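Local coordinates for protein pyruvate kinase (Pseudomonas aeruginosa, PDB 6QXL) that probably catalyses the last step of glycolysis, converting phosphoenolpyruvate and ADP to pyruvate and ATP, and binds glucose 6-phosphate in its C-terminal domain, at residues I377-G387 and V400-T411; M1-V9 and V415-T423. All blocks are in the same frame, centred on the assembly; numbering follows the deposited sequence.

Contact 1 lies wholly in the C-terminal alpha/beta domain, whereas contact 2 ties that domain to the N-terminal barrel domain. Their centres are about 12 Å apart. Along the chain residues 1-9 come first, then 377-387, 400-411 and 415-423, so the two strands of contact 1 fall between the halves of contact 2. Strands 402-406 and 421-425 are neighbours in one mixed sheet, and Ala404 N lies 2.8 Å from Glu422 O, a probable hydrogen bond. Helix 409-414 leads from contact 1 into segment 415-423. The glucose 6-phosphate site at the end of strand 377-383 is thus connected, through adjoining elements of one domain, to the barrel interface.

Contact 1: residues I377-G387 and V400-T411; sequences IKAIICLTESG and VPIYAYSPHRET. With G6P (6-O-phosphono-alpha-D-glucopyranose), chain M.
This is the parallel strand pairing of a beta-alpha-beta unit in the C-terminal alpha/beta domain. Helix 388-394 is the crossover that connects strands 377-383 and 402-406, which lie side by side. Their backbone ladder runs from Ile380 N to Pro401 O through to Thr384 N and Tyr405 O, the last bond nearly straight at 177°. On one sheet face Ile381 CG2 sits over the Tyr405 ring, 3.7 Å from its centroid, a CH-pi contact. With CG1 beside the backbone N (chi1 -66°), the CG2 branch is left anti to that nitrogen and over the ring. Leu383 CD2 touches Tyr405 CB, and Tyr405 OH bonds to Ala440 O. On the other face the side chains of Ile380 and Val400 cross at about a right angle, with Ile380 CD1 3.7 Å from Val400 CG1.

Past the strand, residues 384-387 wrap the phosphate end of glucose 6-phosphate. Ser386 grips O1P with both N and OG, while Glu385 N reaches O6 at 3.1 Å. Thr384 OG1 accepts from Gly387 N, an ST motif. Residues 406-411 bond to the same loop. Ser406 OG donates to Thr384 O at 2.9 Å. His408 NE2 makes a weak hydrogen bond to Glu385 OE2, with ring and carboxylate planes 79° apart. Thr411 OG1 donates to Glu385 O at 2.6 Å.

Contact 2: residues M1-V9 and V415-T423; sequences MSVRRTKIV and VAMFRGVET
Arg5 and Gly420 bring their backbones within 4.1 Å, CA to CA, where the N-terminal arm meets a type II beta turn from Phe418 to Val421. Gly420 N donates to Arg5 O at 3.0 Å, and Arg419 CA makes a CA-H...O contact with the same oxygen. Lys7 has the largest share of any single residue. Its chain bends at chi2 (-58°) and again at chi4 (62°), which folds NZ in among the carbonyls of the 3-10 segment and the turn that follows it. There NZ bonds to Phe418 O at 2.7 Å, Ala416 O at 2.8 Å and Val421 O at 2.9 Å. It lies in the plane of the Val421 carbonyl but above the planes of the other two. Phe418 O also accepts a hydrogen bond from Val421 N, which reaches it from the opposite face of the carbonyl plane. Three carbonyl oxygens thus satisfy a buried ammonium group and probably stabilise its charge.

The guanidinium of Arg5 lies flat over Gly420 CA, 3.7 Å from the plane, and its NH2 bonds to Val400 O. Thr6 OG1 sits over the centre of the Arg419 guanidinium, while Thr6 OG1 itself is hydrogen-bonded to Glu340 OE2. The extended Arg419 chain carries NH1 to Val306 O and Thr310 O.

The contact is an interdomain seam. Strand 7-11 enters the barrel beside strands 32-36 and 312-315, while strand 421-425 edges the C-terminal sheet next to strand 402-406, and Phe418 rests on helix 388-394.

Contact 1: residues I377-G387 and V400-T411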
loop_
_atom_site.group_PDB
_atom_site.type_symbol
_atom_site.label_atom_id
_atom_site.label_comp_id
_atom_site.label_asym_id
_atom_site.label_seq_id
_atom_site.Cartn_x
_atom_site.Cartn_y
_atom_site.Cartn_z
ATOM N N ILE A 377 -16.760 -19.845 7.477
ATOM C CA ILE A 377 -17.738 -19.136 8.276
ATOM C C ILE A 377 -18.833 -18.570 7.379
ATOM O O ILE A 377 -18.547 -17.804 6.488
ATOM C CB ILE A 377 -17.091 -18.031 9.110
ATOM C CG1 ILE A 377 -16.268 -18.679 10.216
ATOM C CG2 ILE A 377 -18.147 -17.103 9.712
ATOM C CD1 ILE A 377 -15.219 -17.763 10.810
ATOM N N LYS A 378 -20.074 -18.967 7.642
ATOM C CA LYS A 378 -21.204 -18.591 6.827
ATOM C C LYS A 378 -22.152 -17.637 7.525
ATOM O O LYS A 378 -23.092 -17.149 6.890
ATOM C CB LYS A 378 -21.981 -19.839 6.397
ATOM C CG LYS A 378 -21.165 -20.866 5.624
ATOM C CD LYS A 378 -20.674 -20.377 4.268
ATOM C CE LYS A 378 -19.938 -21.509 3.577
ATOM N NZ LYS A 378 -19.091 -20.993 2.487
ATOM N N ALA A 379 -21.947 -17.382 8.808
ATOM C CA ALA A 379 -22.812 -16.460 9.530
ATOM C C ALA A 379 -22.204 -16.043 10.844
ATOM O O ALA A 379 -21.328 -16.707 11.352
ATOM C CB ALA A 379 -24.188 -17.081 9.769
ATOM N N ILE A 380 -22.677 -14.925 11.372
ATOM C CA ILE A 380 -22.279 -14.447 12.677
ATOM C C ILE A 380 -23.502 -14.338 13.554
ATOM O O ILE A 380 -24.424 -13.598 13.245
ATOM C CB ILE A 380 -21.603 -13.076 12.586
ATOM C CG1 ILE A 380 -20.331 -13.187 11.728
ATOM C CG2 ILE A 380 -21.336 -12.525 13.986
ATOM C CD1 ILE A 380 -19.547 -11.932 11.649
ATOM N N ILE A 381 -23.508 -15.101 14.651
ATOM C CA ILE A 381 -24.572 -15.104 15.644
ATOM C C ILE A 381 -24.127 -14.139 16.721
ATOM O O ILE A 381 -23.249 -14.443 17.523
ATOM C CB ILE A 381 -24.794 -16.517 16.195
ATOM C CG1 ILE A 381 -25.334 -17.412 15.080
ATOM C CG2 ILE A 381 -25.766 -16.516 17.372
ATOM C CD1 ILE A 381 -25.475 -18.872 15.486
ATOM N N CYS A 382 -24.741 -12.969 16.742
ATOM C CA CYS A 382 -24.377 -11.952 17.706
ATOM C C CYS A 382 -25.506 -11.810 18.722
ATOM O O CYS A 382 -26.545 -11.223 18.431
ATOM C CB CYS A 382 -24.094 -10.644 16.990
ATOM S SG CYS A 382 -23.660 -9.341 18.143
ATOM N N LEU A 383 -25.301 -12.360 19.913
ATOM C CA LEU A 383 -26.261 -12.207 20.994
ATOM C C LEU A 383 -26.103 -10.809 21.528
ATOM O O LEU A 383 -25.050 -10.464 22.046
ATOM C CB LEU A 383 -26.037 -13.227 22.106
ATOM C CG LEU A 383 -25.938 -14.695 21.737
ATOM C CD1 LEU A 383 -26.028 -15.512 23.035
ATOM C CD2 LEU A 383 -26.978 -15.143 20.726
ATOM N N THR A 384 -27.154 -10.007 21.413
ATOM C CA THR A 384 -27.075 -8.609 21.781
ATOM C C THR A 384 -28.333 -8.160 22.496
ATOM O O THR A 384 -29.434 -8.586 22.174
ATOM C CB THR A 384 -26.807 -7.714 20.539
ATOM O OG1 THR A 384 -26.770 -6.321 20.928
ATOM C CG2 THR A 384 -27.862 -7.948 19.450
ATOM N N GLU A 385 -28.142 -7.243 23.429
ATOM C CA GLU A 385 -29.209 -6.679 24.221
ATOM C C GLU A 385 -29.779 -5.449 23.516
ATOM O O GLU A 385 -30.984 -5.382 23.278
ATOM C CB GLU A 385 -28.708 -6.354 25.633
ATOM C CG GLU A 385 -29.716 -6.383 26.759
ATOM C CD GLU A 385 -30.298 -7.800 27.078
ATOM O OE1 GLU A 385 -29.989 -8.811 26.421
ATOM O OE2 GLU A 385 -31.137 -7.915 27.987
ATOM N N SER A 386 -28.915 -4.502 23.171
ATOM C CA SER A 386 -29.323 -3.228 22.605
ATOM C C SER A 386 -29.001 -3.044 21.131
ATOM O O SER A 386 -29.350 -2.020 20.553
ATOM C CB SER A 386 -28.682 -2.087 23.390
ATOM O OG SER A 386 -27.318 -1.927 23.031
ATOM N N GLY A 387 -28.318 -4.007 20.526
ATOM C CA GLY A 387 -27.872 -3.892 19.127
ATOM C C GLY A 387 -26.523 -3.208 18.923
ATOM O O GLY A 387 -26.072 -3.091 17.796
ATOM N N VAL A 400 -20.442 -11.318 4.870
ATOM C CA VAL A 400 -20.942 -12.345 5.772
ATOM C C VAL A 400 -22.219 -11.854 6.467
ATOM O O VAL A 400 -22.250 -10.727 6.959
ATOM C CB VAL A 400 -19.891 -12.717 6.838
ATOM C CG1 VAL A 400 -19.747 -11.641 7.935
ATOM C CG2 VAL A 400 -20.271 -14.047 7.493
ATOM N N PRO A 401 -23.274 -12.683 6.517
ATOM C CA PRO A 401 -24.490 -12.272 7.237
ATOM C C PRO A 401 -24.290 -12.099 8.725
ATOM O O PRO A 401 -23.727 -12.974 9.378
ATOM C CB PRO A 401 -25.447 -13.422 6.973
ATOM C CG PRO A 401 -24.935 -14.110 5.761
ATOM C CD PRO A 401 -23.467 -13.929 5.757
ATOM N N ILE A 402 -24.714 -10.957 9.242
ATOM C CA ILE A 402 -24.679 -10.664 10.663
ATOM C C ILE A 402 -26.094 -10.792 11.231
ATOM O O ILE A 402 -27.007 -10.070 10.831
ATOM C CB ILE A 402 -24.168 -9.238 10.896
ATOM C CG1 ILE A 402 -22.768 -9.089 10.297
ATOM C CG2 ILE A 402 -24.192 -8.895 12.387
ATOM C CD1 ILE A 402 -22.236 -7.678 10.287
ATOM N N TYR A 403 -26.280 -11.719 12.166
ATOM C CA TYR A 403 -27.587 -11.934 12.803
ATOM C C TYR A 403 -27.609 -11.373 14.206
ATOM O O TYR A 403 -26.827 -11.800 15.039
ATOM C CB TYR A 403 -27.907 -13.400 12.801
ATOM C CG TYR A 403 -28.101 -13.931 11.413
ATOM C CD1 TYR A 403 -29.303 -13.755 10.744
ATOM C CD2 TYR A 403 -27.083 -14.595 10.753
ATOM C CE1 TYR A 403 -29.481 -14.238 9.453
ATOM C CE2 TYR A 403 -27.280 -15.096 9.467
ATOM C CZ TYR A 403 -28.478 -14.900 8.839
ATOM O OH TYR A 403 -28.647 -15.379 7.586
ATOM N N ALA A 404 -28.480 -10.397 14.447
ATOM C CA ALA A 404 -28.669 -9.822 15.778
ATOM C C ALA A 404 -29.754 -10.630 16.518
ATOM O O ALA A 404 -30.951 -10.534 16.194
ATOM C CB ALA A 404 -29.069 -8.357 15.665
ATOM N N TYR A 405 -29.304 -11.443 17.475
ATOM C CA TYR A 405 -30.168 -12.218 18.359
ATOM C C TYR A 405 -30.520 -11.361 19.566
ATOM O O TYR A 405 -29.641 -10.985 20.358
ATOM C CB TYR A 405 -29.470 -13.496 18.812
ATOM C CG TYR A 405 -29.396 -14.604 17.769
ATOM C CD1 TYR A 405 -28.820 -14.400 16.528
ATOM C CD2 TYR A 405 -29.856 -15.865 18.053
ATOM C CE1 TYR A 405 -28.743 -15.435 15.595
ATOM C CE2 TYR A 405 -29.795 -16.896 17.112
ATOM C CZ TYR A 405 -29.226 -16.671 15.896
ATOM O OH TYR A 405 -29.146 -17.691 14.972
ATOM N N SER A 406 -31.796 -11.032 19.709
ATOM C CA SER A 406 -32.224 -10.225 20.828
ATOM C C SER A 406 -33.631 -10.613 21.250
ATOM O O SER A 406 -34.440 -11.054 20.432
ATOM C CB SER A 406 -32.165 -8.748 20.478
ATOM O OG SER A 406 -32.216 -7.943 21.642
ATOM N N PRO A 407 -33.920 -10.493 22.541
ATOM C CA PRO A 407 -35.279 -10.724 22.986
ATOM C C PRO A 407 -36.154 -9.473 22.856
ATOM O O PRO A 407 -37.360 -9.601 22.735
ATOM C CB PRO A 407 -35.084 -11.109 24.447
ATOM C CG PRO A 407 -33.873 -10.327 24.876
ATOM C CD PRO A 407 -32.991 -10.294 23.672
ATOM N N HIS A 408 -35.547 -8.291 22.844
ATOM C CA HIS A 408 -36.278 -7.037 22.902
ATOM C C HIS A 408 -36.779 -6.571 21.536
ATOM O O HIS A 408 -36.101 -6.722 20.537
ATOM C CB HIS A 408 -35.446 -5.939 23.526
ATOM C CG HIS A 408 -34.814 -6.323 24.831
ATOM N ND1 HIS A 408 -35.356 -7.262 25.680
ATOM C CD2 HIS A 408 -33.668 -5.904 25.412
ATOM C CE1 HIS A 408 -34.575 -7.399 26.730
ATOM N NE2 HIS A 408 -33.541 -6.599 26.587
ATOM N N ARG A 409 -37.983 -5.988 21.513
ATOM C CA ARG A 409 -38.561 -5.472 20.277
ATOM C C ARG A 409 -37.846 -4.207 19.817
ATOM O O ARG A 409 -37.599 -4.041 18.634
ATOM C CB ARG A 409 -40.052 -5.222 20.427
ATOM C CG ARG A 409 -40.809 -4.791 19.153
ATOM C CD ARG A 409 -41.803 -3.649 19.356
ATOM N NE ARG A 409 -41.325 -2.458 20.095
ATOM C CZ ARG A 409 -40.837 -1.332 19.574
ATOM N NH1 ARG A 409 -40.706 -1.178 18.240
ATOM N NH2 ARG A 409 -40.485 -0.357 20.459
ATOM N N GLU A 410 -37.513 -3.346 20.765
ATOM C CA GLU A 410 -36.738 -2.125 20.509
ATOM C C GLU A 410 -35.488 -2.454 19.666
ATOM O O GLU A 410 -35.229 -1.803 18.655
ATOM C CB GLU A 410 -36.344 -1.509 21.853
ATOM C CG GLU A 410 -35.787 -0.138 21.884
ATOM C CD GLU A 410 -35.282 0.265 23.300
ATOM O OE1 GLU A 410 -35.616 -0.390 24.319
ATOM O OE2 GLU A 410 -34.516 1.274 23.369
ATOM N N THR A 411 -34.777 -3.498 20.058
ATOM C CA THR A 411 -33.560 -3.900 19.378
ATOM C C THR A 411 -33.869 -4.593 18.067
ATOM O O THR A 411 -33.211 -4.338 17.061
ATOM C CB THR A 411 -32.711 -4.809 20.304
ATOM O OG1 THR A 411 -32.397 -4.074 21.495
ATOM C CG2 THR A 411 -31.448 -5.274 19.641
HETATM C C1 G6P M . -25.058 -10.511 25.099
HETATM C C2 G6P M . -25.641 -10.761 26.475
HETATM C C3 G6P M . -24.687 -10.015 27.398
HETATM C C4 G6P M . -24.064 -8.766 26.803
HETATM C C5 G6P M . -25.105 -8.242 25.827
HETATM C C6 G6P M . -24.719 -6.857 25.339
HETATM O O1 G6P M . -25.687 -11.507 24.306
HETATM O O2 G6P M . -27.034 -10.368 26.587
HETATM O O3 G6P M . -23.655 -10.958 27.529
HETATM O O4 G6P M . -23.639 -7.836 27.834
HETATM O O5 G6P M . -25.276 -9.145 24.737
HETATM O O6 G6P M . -25.163 -6.545 24.031
HETATM P P G6P M . -24.958 -5.026 23.429
HETATM O O1P G6P M . -26.212 -4.249 23.751
HETATM O O2P G6P M . -24.829 -5.641 22.054
HETATM O O3P G6P M . -23.827 -4.194 24.084
#

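Contact 2: residues M1-V9 and V415-T423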
loop_
_atom_site.group_PDB
_atom_site.type_symbol
_atom_site.label_atom_id
_atom_site.label_comp_id
_atom_site.label_asym_id
_atom_site.label_seq_id
_atom_site.Cartn_x
_atom_site.Cartn_y
_atom_site.Cartn_z
ATOM N N MET A 1 -28.551 -15.121 -6.466
ATOM C CA MET A 1 -28.124 -13.894 -5.739
ATOM C C MET A 1 -28.223 -14.047 -4.224
ATOM O O MET A 1 -29.022 -14.849 -3.712
ATOM C CB MET A 1 -28.933 -12.616 -6.213
ATOM C CG MET A 1 -28.827 -12.210 -7.664
ATOM S SD MET A 1 -27.785 -10.842 -8.398
ATOM C CE MET A 1 -28.779 -9.369 -8.275
ATOM N N SER A 2 -27.432 -13.277 -3.482
ATOM C CA SER A 2 -27.461 -13.303 -2.013
ATOM C C SER A 2 -28.513 -12.347 -1.466
ATOM O O SER A 2 -29.003 -11.429 -2.154
ATOM C CB SER A 2 -26.111 -12.910 -1.440
ATOM O OG SER A 2 -25.055 -13.642 -2.007
ATOM N N VAL A 3 -28.852 -12.543 -0.213
ATOM C CA VAL A 3 -29.746 -11.638 0.459
ATOM C C VAL A 3 -29.177 -10.229 0.454
ATOM O O VAL A 3 -28.011 -10.005 0.757
ATOM C CB VAL A 3 -30.072 -12.138 1.889
ATOM C CG1 VAL A 3 -28.879 -12.673 2.700
ATOM C CG2 VAL A 3 -30.854 -11.127 2.727
ATOM N N ARG A 4 -30.013 -9.273 0.067
ATOM C CA ARG A 4 -29.608 -7.869 0.015
ATOM C C ARG A 4 -29.154 -7.409 1.396
ATOM O O ARG A 4 -29.768 -7.732 2.393
ATOM C CB ARG A 4 -30.760 -6.992 -0.462
ATOM C CG ARG A 4 -30.607 -5.497 -0.191
ATOM C CD ARG A 4 -31.712 -4.729 -0.896
ATOM N NE ARG A 4 -33.038 -5.188 -0.510
ATOM C CZ ARG A 4 -33.727 -4.746 0.530
ATOM N NH1 ARG A 4 -33.256 -3.806 1.346
ATOM N NH2 ARG A 4 -34.949 -5.242 0.756
ATOM N N ARG A 5 -28.079 -6.639 1.425
ATOM C CA ARG A 5 -27.518 -6.105 2.646
ATOM C C ARG A 5 -27.839 -4.647 2.886
ATOM O O ARG A 5 -28.004 -4.229 4.031
ATOM C CB ARG A 5 -26.002 -6.283 2.639
ATOM C CG ARG A 5 -25.550 -7.747 2.549
ATOM C CD ARG A 5 -24.010 -7.810 2.396
ATOM N NE ARG A 5 -23.280 -7.424 3.602
ATOM C CZ ARG A 5 -23.122 -8.199 4.670
ATOM N NH1 ARG A 5 -23.651 -9.411 4.726
ATOM N NH2 ARG A 5 -22.434 -7.760 5.719
ATOM N N THR A 6 -27.898 -3.848 1.824
ATOM C CA THR A 6 -28.193 -2.424 1.968
ATOM C C THR A 6 -29.669 -2.265 2.276
ATOM O O THR A 6 -30.507 -2.948 1.680
ATOM C CB THR A 6 -27.797 -1.657 0.690
ATOM O OG1 THR A 6 -26.418 -1.932 0.394
ATOM C CG2 THR A 6 -27.980 -0.168 0.880
ATOM N N LYS A 7 -29.987 -1.368 3.201
ATOM C CA LYS A 7 -31.358 -1.256 3.688
ATOM C C LYS A 7 -32.096 -0.145 2.971
ATOM O O LYS A 7 -31.494 0.799 2.491
ATOM C CB LYS A 7 -31.375 -1.046 5.196
ATOM C CG LYS A 7 -30.649 -2.135 5.973
ATOM C CD LYS A 7 -31.228 -3.540 5.715
ATOM C CE LYS A 7 -30.540 -4.606 6.570
ATOM N NZ LYS A 7 -30.726 -4.358 8.040
ATOM N N ILE A 8 -33.422 -0.287 2.895
ATOM C CA ILE A 8 -34.281 0.634 2.151
ATOM C C ILE A 8 -35.221 1.371 3.089
ATOM O O ILE A 8 -35.997 0.750 3.802
ATOM C CB ILE A 8 -35.099 -0.111 1.095
ATOM C CG1 ILE A 8 -34.158 -0.682 0.016
ATOM C CG2 ILE A 8 -36.130 0.832 0.477
ATOM C CD1 ILE A 8 -34.817 -1.592 -1.027
ATOM N N VAL A 9 -35.146 2.694 3.073
ATOM C CA VAL A 9 -36.076 3.545 3.797
ATOM C C VAL A 9 -37.117 4.079 2.820
ATOM O O VAL A 9 -36.764 4.691 1.812
ATOM C CB VAL A 9 -35.362 4.732 4.425
ATOM C CG1 VAL A 9 -36.341 5.575 5.226
ATOM C CG2 VAL A 9 -34.215 4.248 5.290
ATOM N N VAL A 415 -32.087 -2.638 14.472
ATOM C CA VAL A 415 -31.069 -3.161 13.569
ATOM C C VAL A 415 -31.560 -3.284 12.131
ATOM O O VAL A 415 -30.768 -3.553 11.241
ATOM C CB VAL A 415 -30.488 -4.490 14.068
ATOM C CG1 VAL A 415 -29.953 -4.329 15.471
ATOM C CG2 VAL A 415 -31.518 -5.607 14.013
ATOM N N ALA A 416 -32.844 -3.057 11.888
ATOM C CA ALA A 416 -33.354 -3.088 10.521
ATOM C C ALA A 416 -32.666 -2.070 9.595
ATOM O O ALA A 416 -32.573 -2.300 8.403
ATOM C CB ALA A 416 -34.864 -2.890 10.507
ATOM N N MET A 417 -32.180 -0.974 10.152
ATOM C CA MET A 417 -31.435 -0.007 9.376
ATOM C C MET A 417 -29.926 -0.287 9.251
ATOM O O MET A 417 -29.245 0.438 8.537
ATOM C CB MET A 417 -31.626 1.397 9.947
ATOM C CG MET A 417 -31.595 2.512 8.894
ATOM S SD MET A 417 -31.674 4.109 9.726
ATOM C CE MET A 417 -33.405 4.292 9.880
ATOM N N PHE A 418 -29.405 -1.325 9.906
ATOM C CA PHE A 418 -27.975 -1.623 9.883
ATOM C C PHE A 418 -27.647 -2.457 8.647
ATOM O O PHE A 418 -28.229 -3.513 8.434
ATOM C CB PHE A 418 -27.547 -2.430 11.112
ATOM C CG PHE A 418 -27.683 -1.726 12.441
ATOM C CD1 PHE A 418 -28.233 -0.463 12.574
ATOM C CD2 PHE A 418 -27.253 -2.373 13.586
ATOM C CE1 PHE A 418 -28.337 0.144 13.816
ATOM C CE2 PHE A 418 -27.366 -1.779 14.835
ATOM C CZ PHE A 418 -27.907 -0.510 14.945
ATOM N N ARG A 419 -26.680 -2.024 7.857
ATOM C CA ARG A 419 -26.333 -2.762 6.666
ATOM C C ARG A 419 -25.846 -4.174 7.007
ATOM O O ARG A 419 -24.956 -4.340 7.828
ATOM C CB ARG A 419 -25.246 -2.043 5.863
ATOM C CG ARG A 419 -24.837 -2.780 4.587
ATOM C CD ARG A 419 -23.987 -1.895 3.721
ATOM N NE ARG A 419 -23.404 -2.624 2.587
ATOM C CZ ARG A 419 -23.035 -2.068 1.439
ATOM N NH1 ARG A 419 -23.201 -0.763 1.252
ATOM N NH2 ARG A 419 -22.519 -2.815 0.479
ATOM N N GLY A 420 -26.426 -5.172 6.343
ATOM C CA GLY A 420 -25.989 -6.554 6.456
ATOM C C GLY A 420 -26.511 -7.299 7.695
ATOM O O GLY A 420 -26.163 -8.461 7.877
ATOM N N VAL A 421 -27.320 -6.654 8.533
ATOM C CA VAL A 421 -27.782 -7.246 9.770
ATOM C C VAL A 421 -29.244 -7.714 9.640
ATOM O O VAL A 421 -30.083 -6.976 9.146
ATOM C CB VAL A 421 -27.690 -6.246 10.924
ATOM C CG1 VAL A 421 -28.109 -6.897 12.239
ATOM C CG2 VAL A 421 -26.281 -5.702 11.015
ATOM N N GLU A 422 -29.522 -8.939 10.068
ATOM C CA GLU A 422 -30.881 -9.460 10.139
ATOM C C GLU A 422 -31.235 -9.751 11.590
ATOM O O GLU A 422 -30.379 -10.135 12.387
ATOM C CB GLU A 422 -31.025 -10.729 9.298
ATOM C CG GLU A 422 -30.947 -10.512 7.780
ATOM C CD GLU A 422 -30.631 -11.756 6.940
ATOM O OE1 GLU A 422 -31.489 -12.660 6.977
ATOM O OE2 GLU A 422 -29.597 -11.775 6.205
ATOM N N THR A 423 -32.497 -9.560 11.943
ATOM C CA THR A 423 -32.955 -9.854 13.297
ATOM C C THR A 423 -33.382 -11.311 13.420
ATOM O O THR A 423 -34.084 -11.848 12.550
ATOM C CB THR A 423 -34.161 -9.013 13.659
ATOM O OG1 THR A 423 -33.842 -7.635 13.499
ATOM C CG2 THR A 423 -34.522 -9.227 15.077
#